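PDB 2YZY: putative uncharacterized protein TTHA1012 from Thermus thermophilus, which is of unknown function but has a LolA-like fold and probably carries lipid-modified or other hydrophobic ligands, as outer membrane lipoprotein carriers do. Local coordinates for residues A[77-81]-A[82-86]; A[122-126]-A[127-131]; A[181-184]-A[185-189]. All coordinates share one frame; numbering follows the deposited sequence.

Contact 1: A[77-81]-A[82-86]; sequences NYLYL and TNQLV
The phenol of Tyr-78 hands its proton to the side-chain carbonyl of Asn-83: Tyr-78 OH lies 2.6 Å from Asn-83 OD1, which sits at the ring edge, in its plane, and the amide plane stands 80° to the ring. With CG of Tyr-78 anti to the backbone N (chi1 -178°), the ring runs along the hairpin toward the turn, where it finds this acceptor. Asn-83 is pinned at its other end too, ND2 bonding to the backbone O of Asp-194. The strands pair antiparallel through Asn-77 N to Val-86 O and Val-86 N to Asn-77 O, each 2.8 Å, and through Leu-79 N, which bonds to Gln-84 O. Opposite Leu-79 the second strand has two residues, Asn-83 and Gln-84, a G1 beta bulge, with Gln-84 N bonding back to Leu-79 O; Asn-83 takes the matching positive phi of 50°. On the face bearing Leu-79, Thr-82 OG1 donates to Gln-84 OE1 at 2.7 Å, and that hydroxyl also rests against Leu-79 CB. A water joins Asn-77 ND2 to Val-86 O, while Asn-77 OD1 is hydrogen-bonded to Thr-68 OG1. Packing on the other face is led by Tyr-78 CB against Leu-85 CD1 at 3.8 Å, with Phe-67 meeting the tyrosine ring from the preceding strand. A phenylalanine in place of Tyr-78 would probably leave Asn-83 OD1 without its donor, the amide then held mainly through ND2. The chemistry thus implies a turn fixed by side-chain hydrogen bonds as well as by its backbone ladder.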
loop_
_atom_site.group_PDB
_atom_site.type_symbol
_atom_site.label_atom_id
_atom_site.label_comp_id
_atom_site.label_asym_id
_atom_site.label_seq_id
_atom_site.Cartn_x
_atom_site.Cartn_y
_atom_site.Cartn_z
ATOM N N ASN A 77 7.741 12.689 -4.004
ATOM C CA ASN A 77 7.118 12.029 -5.136
ATOM C C ASN A 77 7.984 12.288 -6.352
ATOM O O ASN A 77 8.068 13.415 -6.836
ATOM C CB ASN A 77 5.699 12.554 -5.369
ATOM C CG ASN A 77 4.680 11.861 -4.493
ATOM O OD1 ASN A 77 4.371 10.686 -4.696
ATOM N ND2 ASN A 77 4.160 12.577 -3.505
ATOM N N TYR A 78 8.658 11.245 -6.822
ATOM C CA TYR A 78 9.508 11.378 -7.992
ATOM C C TYR A 78 8.718 11.010 -9.240
ATOM O O TYR A 78 8.107 9.938 -9.316
ATOM C CB TYR A 78 10.746 10.483 -7.880
ATOM C CG TYR A 78 11.670 10.631 -9.070
ATOM C CD1 TYR A 78 12.340 11.836 -9.304
ATOM C CD2 TYR A 78 11.829 9.600 -10.000
ATOM C CE1 TYR A 78 13.135 12.015 -10.432
ATOM C CE2 TYR A 78 12.627 9.770 -11.134
ATOM C CZ TYR A 78 13.275 10.981 -11.344
ATOM O OH TYR A 78 14.050 11.172 -12.468
ATOM N N LEU A 79 8.723 11.922 -10.206
ATOM C CA LEU A 79 8.022 11.724 -11.470
ATOM C C LEU A 79 9.119 11.475 -12.498
ATOM O O LEU A 79 9.831 12.392 -12.904
ATOM C CB LEU A 79 7.213 12.977 -11.811
ATOM C CG LEU A 79 6.298 13.449 -10.676
ATOM C CD1 LEU A 79 5.585 14.736 -11.091
ATOM C CD2 LEU A 79 5.289 12.351 -10.330
ATOM N N TYR A 80 9.239 10.223 -12.918
ATOM C CA TYR A 80 10.285 9.808 -13.840
ATOM C C TYR A 80 10.374 10.547 -15.173
ATOM O O TYR A 80 11.433 11.058 -15.527
ATOM C CB TYR A 80 10.158 8.307 -14.104
ATOM C CG TYR A 80 11.319 7.727 -14.883
ATOM C CD1 TYR A 80 12.463 7.257 -14.234
ATOM C CD2 TYR A 80 11.279 7.666 -16.273
ATOM C CE1 TYR A 80 13.537 6.739 -14.954
ATOM C CE2 TYR A 80 12.345 7.153 -16.999
ATOM C CZ TYR A 80 13.470 6.691 -16.337
ATOM O OH TYR A 80 14.520 6.188 -17.069
ATOM N N LEU A 81 9.268 10.611 -15.905
ATOM C CA LEU A 81 9.284 11.254 -17.215
ATOM C C LEU A 81 9.578 12.748 -17.201
ATOM O O LEU A 81 10.093 13.282 -18.180
ATOM C CB LEU A 81 7.976 10.966 -17.956
ATOM C CG LEU A 81 7.840 9.503 -18.391
ATOM C CD1 LEU A 81 6.421 9.235 -18.864
ATOM C CD2 LEU A 81 8.851 9.194 -19.491
ATOM N N THR A 82 9.278 13.424 -16.097
ATOM C CA THR A 82 9.548 14.857 -16.010
ATOM C C THR A 82 10.772 15.139 -15.142
ATOM O O THR A 82 11.187 16.291 -15.002
ATOM C CB THR A 82 8.342 15.630 -15.426
ATOM O OG1 THR A 82 8.096 15.194 -14.084
ATOM C CG2 THR A 82 7.093 15.388 -16.267
ATOM N N ASN A 83 11.354 14.081 -14.580
ATOM C CA ASN A 83 12.523 14.181 -13.706
ATOM C C ASN A 83 12.326 15.224 -12.610
ATOM O O ASN A 83 13.222 16.017 -12.309
ATOM C CB ASN A 83 13.789 14.498 -14.518
ATOM C CG ASN A 83 15.055 14.397 -13.681
ATOM O OD1 ASN A 83 15.183 13.519 -12.826
ATOM N ND2 ASN A 83 16.006 15.290 -13.933
ATOM N N GLN A 84 11.139 15.209 -12.008
ATOM C CA GLN A 84 10.809 16.136 -10.935
ATOM C C GLN A 84 10.639 15.395 -9.617
ATOM O O GLN A 84 10.008 14.337 -9.564
ATOM C CB GLN A 84 9.505 16.877 -11.245
ATOM C CG GLN A 84 9.552 17.777 -12.467
ATOM C CD GLN A 84 8.184 18.308 -12.841
ATOM O OE1 GLN A 84 7.252 17.540 -13.079
ATOM N NE2 GLN A 84 8.056 19.631 -12.895
ATOM N N LEU A 85 11.215 15.945 -8.555
ATOM C CA LEU A 85 11.065 15.363 -7.229
ATOM C C LEU A 85 10.207 16.356 -6.450
ATOM O O LEU A 85 10.672 17.438 -6.087
ATOM C CB LEU A 85 12.422 15.189 -6.537
ATOM C CG LEU A 85 12.370 14.504 -5.165
ATOM C CD1 LEU A 85 11.936 13.050 -5.334
ATOM C CD2 LEU A 85 13.737 14.578 -4.493
ATOM N N VAL A 86 8.944 16.001 -6.227
ATOM C CA VAL A 86 8.030 16.874 -5.496
ATOM C C VAL A 86 8.164 16.598 -4.003
ATOM O O VAL A 86 7.965 15.469 -3.548
ATOM C CB VAL A 86 6.559 16.641 -5.937
ATOM C CG1 VAL A 86 5.652 17.699 -5.312
ATOM C CG2 VAL A 86 6.456 16.684 -7.455
HETATM O O HOH W 1 5.259 15.196 -2.674
#

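Contact 2: A[122-126]-A[127-131]; sequences EVRLP and EGMAW
Val-123 and Ala-130 exchange two backbone bonds, Val-123 N to Ala-130 O at 2.8 Å and Ala-130 N to Val-123 O at 2.9 Å, in a beta hairpin that closes through a type I turn from Leu-125 to Gly-128. The short strand segments run at 145° to each other, so the antiparallel pair is noticeably twisted. At the turn, Gly-128 N reaches Leu-125 O at 2.7 Å, and Leu-125 N answers to Gly-128 O. Gly-128 has a phi of 129° and a psi of -168°, angles at which a beta carbon would press on the carbonyl oxygen before it; this explains the glycine.

On the face of Leu-125 and Ala-130, Leu-125 CD1 lies 3.6 Å from Ala-130 CB. That leucine also reaches Tyr-149 and Leu-158 of the following strands, which ties the hairpin to the rest of the fold. On the other face, with Glu-122, Arg-124 and Trp-131, Met-129 has its thioether chain folded at both chi2 and chi3, which turns it back over the neighbouring strand between Glu-122 and Arg-124. Its sulfur lies over one face of the Arg-124 guanidinium, although the modelled approach is too tight for the exact spacing to be trusted. Glu-122 sends its chain out past the methyl end of the methionine and forms a salt bridge through OE1 with Lys-152, the residue whose backbone also bonds to Met-129. Within the turn, the Glu-127 chain, bent at chi2, lies alongside the Pro-126 ring, with OE1 near Pro-126 CD and OE2 near Pro-126 CB. Met-129 CE sits 3.6 Å from Glu-122 OE2 and as far from Val-123 C.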
loop_
_atom_site.group_PDB
_atom_site.type_symbol
_atom_site.label_atom_id
_atom_site.label_comp_id
_atom_site.label_asym_id
_atom_site.label_seq_id
_atom_site.Cartn_x
_atom_site.Cartn_y
_atom_site.Cartn_z
ATOM N N GLU A 122 -14.759 -14.845 7.468
ATOM C CA GLU A 122 -13.536 -15.317 6.845
ATOM C C GLU A 122 -13.797 -15.911 5.474
ATOM O O GLU A 122 -14.928 -16.263 5.135
ATOM C CB GLU A 122 -12.848 -16.347 7.739
ATOM C CG GLU A 122 -13.743 -17.483 8.170
ATOM C CD GLU A 122 -13.035 -18.452 9.093
ATOM O OE1 GLU A 122 -12.438 -17.993 10.088
ATOM O OE2 GLU A 122 -13.081 -19.669 8.822
ATOM N N VAL A 123 -12.739 -16.009 4.681
ATOM C CA VAL A 123 -12.839 -16.558 3.340
ATOM C C VAL A 123 -11.508 -17.182 2.961
ATOM O O VAL A 123 -10.446 -16.671 3.318
ATOM C CB VAL A 123 -13.199 -15.460 2.307
ATOM C CG1 VAL A 123 -12.126 -14.377 2.297
ATOM C CG2 VAL A 123 -13.350 -16.074 0.923
ATOM N N ARG A 124 -11.563 -18.299 2.249
ATOM C CA ARG A 124 -10.343 -18.965 1.836
ATOM C C ARG A 124 -9.785 -18.327 0.573
ATOM O O ARG A 124 -10.468 -18.239 -0.448
ATOM C CB ARG A 124 -10.594 -20.456 1.600
ATOM C CG ARG A 124 -9.438 -21.163 0.910
ATOM C CD ARG A 124 -9.559 -22.682 0.966
ATOM N NE ARG A 124 -9.100 -23.223 2.244
ATOM C CZ ARG A 124 -9.806 -23.205 3.370
ATOM N NH1 ARG A 124 -11.022 -22.675 3.390
ATOM N NH2 ARG A 124 -9.290 -23.712 4.482
ATOM N N LEU A 125 -8.542 -17.868 0.663
ATOM C CA LEU A 125 -7.863 -17.246 -0.463
ATOM C C LEU A 125 -6.689 -18.143 -0.839
ATOM O O LEU A 125 -6.353 -19.074 -0.106
ATOM C CB LEU A 125 -7.352 -15.855 -0.074
ATOM C CG LEU A 125 -8.391 -14.840 0.412
ATOM C CD1 LEU A 125 -7.700 -13.531 0.769
ATOM C CD2 LEU A 125 -9.435 -14.617 -0.667
ATOM N N PRO A 126 -6.055 -17.883 -1.992
ATOM C CA PRO A 126 -4.917 -18.701 -2.420
ATOM C C PRO A 126 -3.844 -18.807 -1.336
ATOM O O PRO A 126 -3.256 -19.869 -1.134
ATOM C CB PRO A 126 -4.421 -17.966 -3.659
ATOM C CG PRO A 126 -5.690 -17.433 -4.244
ATOM C CD PRO A 126 -6.403 -16.891 -3.024
ATOM N N GLU A 127 -3.601 -17.699 -0.640
ATOM C CA GLU A 127 -2.601 -17.656 0.422
ATOM C C GLU A 127 -3.063 -18.409 1.669
ATOM O O GLU A 127 -2.262 -18.711 2.553
ATOM C CB GLU A 127 -2.293 -16.203 0.805
ATOM C CG GLU A 127 -1.710 -15.342 -0.312
ATOM C CD GLU A 127 -2.657 -15.157 -1.482
ATOM O OE1 GLU A 127 -3.861 -14.914 -1.248
ATOM O OE2 GLU A 127 -2.195 -15.242 -2.639
ATOM N N GLY A 128 -4.358 -18.704 1.735
ATOM C CA GLY A 128 -4.901 -19.411 2.880
ATOM C C GLY A 128 -6.110 -18.703 3.462
ATOM O O GLY A 128 -6.658 -17.788 2.845
ATOM N N MET A 129 -6.533 -19.118 4.651
ATOM C CA MET A 129 -7.686 -18.497 5.289
ATOM C C MET A 129 -7.400 -17.041 5.620
ATOM O O MET A 129 -6.328 -16.702 6.122
ATOM C CB MET A 129 -8.072 -19.250 6.563
ATOM C CG MET A 129 -8.674 -20.624 6.313
ATOM S SD MET A 129 -10.038 -20.563 5.133
ATOM C CE MET A 129 -11.076 -19.307 5.875
ATOM N N ALA A 130 -8.369 -16.183 5.332
ATOM C CA ALA A 130 -8.224 -14.762 5.590
ATOM C C ALA A 130 -9.500 -14.177 6.171
ATOM O O ALA A 130 -10.589 -14.734 6.001
ATOM C CB ALA A 130 -7.875 -14.038 4.297
ATOM N N TRP A 131 -9.353 -13.059 6.867
ATOM C CA TRP A 131 -10.490 -12.353 7.436
ATOM C C TRP A 131 -10.939 -11.345 6.391
ATOM O O TRP A 131 -10.105 -10.714 5.737
ATOM C CB TRP A 131 -10.089 -11.575 8.690
ATOM C CG TRP A 131 -9.815 -12.403 9.896
ATOM C CD1 TRP A 131 -10.704 -13.186 10.577
ATOM C CD2 TRP A 131 -8.577 -12.483 10.613
ATOM N NE1 TRP A 131 -10.098 -13.743 11.677
ATOM C CE2 TRP A 131 -8.792 -13.329 11.724
ATOM C CE3 TRP A 131 -7.308 -11.919 10.426
ATOM C CZ2 TRP A 131 -7.783 -13.626 12.647
ATOM C CZ3 TRP A 131 -6.303 -12.214 11.346
ATOM C CH2 TRP A 131 -6.550 -13.062 12.443
#

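Contact 3: A[181-184]-A[185-189]; sequences TNLT and EAQLK
Thr-184 sets its hydroxyl between its own backbone N and carbonyl carbon (chi1 66°), while Gln-187 turns CG beside its backbone N (chi1 -67°) and stretches its chain back toward the threonine. These torsions make a capping box at the start of the short helix 185-188, with Thr-184 as N-cap. In one direction Gln-187 N donates to Thr-184 OG1 at 3.3 Å; in the other, Thr-184 N donates to Gln-187 OE1 at 2.9 Å. The side chains thus supply acceptors for Thr-184 N and Gln-187 N near the helix start, where Gln-187 N otherwise has just a weak bond to Thr-184 O. The first turn is continued by Leu-188 N, whose bond to that same oxygen is nearly straight at 176°.

The glutamine chain crosses Leu-183 at about a right angle, its OE1 also touching Leu-183 CA at 3.2 Å. Beneath the cap, Leu-183 and Leu-188 are the buried pair, and both press on Tyr-45; Leu-188 also touches Leu-47, so the helix start is seated on strand 39-47 by apolar contacts and capped by polar ones. At the helix end, Lys-189 N bonds to Glu-185 O, and their side chains form a long salt bridge. The two leucines meet loosely through their methyl groups, Leu-183 CD1 lying 4.3 Å from Leu-188 CD1.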
loop_
_atom_site.group_PDB
_atom_site.type_symbol
_atom_site.label_atom_id
_atom_site.label_comp_id
_atom_site.label_asym_id
_atom_site.label_seq_id
_atom_site.Cartn_x
_atom_site.Cartn_y
_atom_site.Cartn_z
ATOM N N THR A 181 12.365 -8.699 5.347
ATOM C CA THR A 181 13.755 -8.526 4.968
ATOM C C THR A 181 14.428 -7.486 5.851
ATOM O O THR A 181 13.950 -7.173 6.940
ATOM C CB THR A 181 13.819 -8.073 3.494
ATOM O OG1 THR A 181 15.182 -7.936 3.077
ATOM C CG2 THR A 181 13.092 -6.740 3.323
ATOM N N ASN A 182 15.567 -6.987 5.392
ATOM C CA ASN A 182 16.266 -5.939 6.106
ATOM C C ASN A 182 16.442 -4.810 5.104
ATOM O O ASN A 182 16.783 -5.046 3.945
ATOM C CB ASN A 182 17.628 -6.410 6.616
ATOM C CG ASN A 182 18.322 -5.350 7.447
ATOM O OD1 ASN A 182 17.673 -4.621 8.202
ATOM N ND2 ASN A 182 19.641 -5.261 7.324
ATOM N N LEU A 183 16.195 -3.587 5.549
ATOM C CA LEU A 183 16.312 -2.426 4.678
ATOM C C LEU A 183 16.995 -1.308 5.434
ATOM O O LEU A 183 16.977 -1.283 6.670
ATOM C CB LEU A 183 14.921 -1.973 4.227
ATOM C CG LEU A 183 14.103 -2.999 3.443
ATOM C CD1 LEU A 183 12.635 -2.580 3.413
ATOM C CD2 LEU A 183 14.660 -3.132 2.027
ATOM N N THR A 184 17.585 -0.377 4.695
ATOM C CA THR A 184 18.276 0.747 5.306
ATOM C C THR A 184 17.787 2.074 4.748
ATOM O O THR A 184 17.152 2.129 3.693
ATOM C CB THR A 184 19.787 0.672 5.058
ATOM O OG1 THR A 184 20.046 0.832 3.655
ATOM C CG2 THR A 184 20.344 -0.666 5.532
ATOM N N GLU A 185 18.095 3.155 5.457
ATOM C CA GLU A 185 17.693 4.473 5.002
ATOM C C GLU A 185 18.405 4.813 3.693
ATOM O O GLU A 185 17.837 5.475 2.828
ATOM C CB GLU A 185 18.006 5.534 6.067
ATOM C CG GLU A 185 19.468 5.647 6.460
ATOM C CD GLU A 185 19.720 6.820 7.391
ATOM O OE1 GLU A 185 19.044 6.903 8.439
ATOM O OE2 GLU A 185 20.594 7.659 7.079
ATOM N N ALA A 186 19.644 4.351 3.539
ATOM C CA ALA A 186 20.396 4.622 2.319
ATOM C C ALA A 186 19.649 4.054 1.119
ATOM O O ALA A 186 19.642 4.644 0.037
ATOM C CB ALA A 186 21.794 4.011 2.406
ATOM N N GLN A 187 19.023 2.899 1.309
ATOM C CA GLN A 187 18.271 2.283 0.225
ATOM C C GLN A 187 16.957 3.013 -0.030
ATOM O O GLN A 187 16.686 3.447 -1.148
ATOM C CB GLN A 187 17.953 0.817 0.543
ATOM C CG GLN A 187 19.154 -0.106 0.592
ATOM C CD GLN A 187 18.789 -1.487 1.107
ATOM O OE1 GLN A 187 18.073 -1.621 2.102
ATOM N NE2 GLN A 187 19.290 -2.519 0.442
ATOM N N LEU A 188 16.144 3.161 1.011
ATOM C CA LEU A 188 14.834 3.785 0.849
ATOM C C LEU A 188 14.799 5.284 0.577
ATOM O O LEU A 188 13.807 5.792 0.042
ATOM C CB LEU A 188 13.954 3.441 2.054
ATOM C CG LEU A 188 13.827 1.938 2.334
ATOM C CD1 LEU A 188 12.745 1.720 3.382
ATOM C CD2 LEU A 188 13.485 1.177 1.058
ATOM N N LYS A 189 15.865 5.995 0.929
ATOM C CA LYS A 189 15.904 7.434 0.682
ATOM C C LYS A 189 16.749 7.815 -0.528
ATOM O O LYS A 189 17.090 8.985 -0.711
ATOM C CB LYS A 189 16.413 8.177 1.921
ATOM C CG LYS A 189 15.432 8.170 3.081
ATOM C CD LYS A 189 15.904 9.070 4.218
ATOM C CE LYS A 189 17.227 8.595 4.791
ATOM N NZ LYS A 189 17.706 9.464 5.905
#

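Along the chain the three contacts follow in series, each closing before the next opens. Contacts 1 and 2 are both beta hairpins, formed by strands 75-79 and 84-88 and by strands 116-125 and 128-136; they lie on opposite sides of the chain's centre, with their own centres about 38 Å apart. Contact 3 falls where strand 169-180 gives way to helix 185-188. Its centre is about 20 Å from that of contact 1 and about 31 Å from that of contact 2, and none of the three touches another. The two hairpins therefore lie at distant parts of the strand order, while the chain after the capped helix returns to strand 196-199, parallel to strand 84-88 of contact 1.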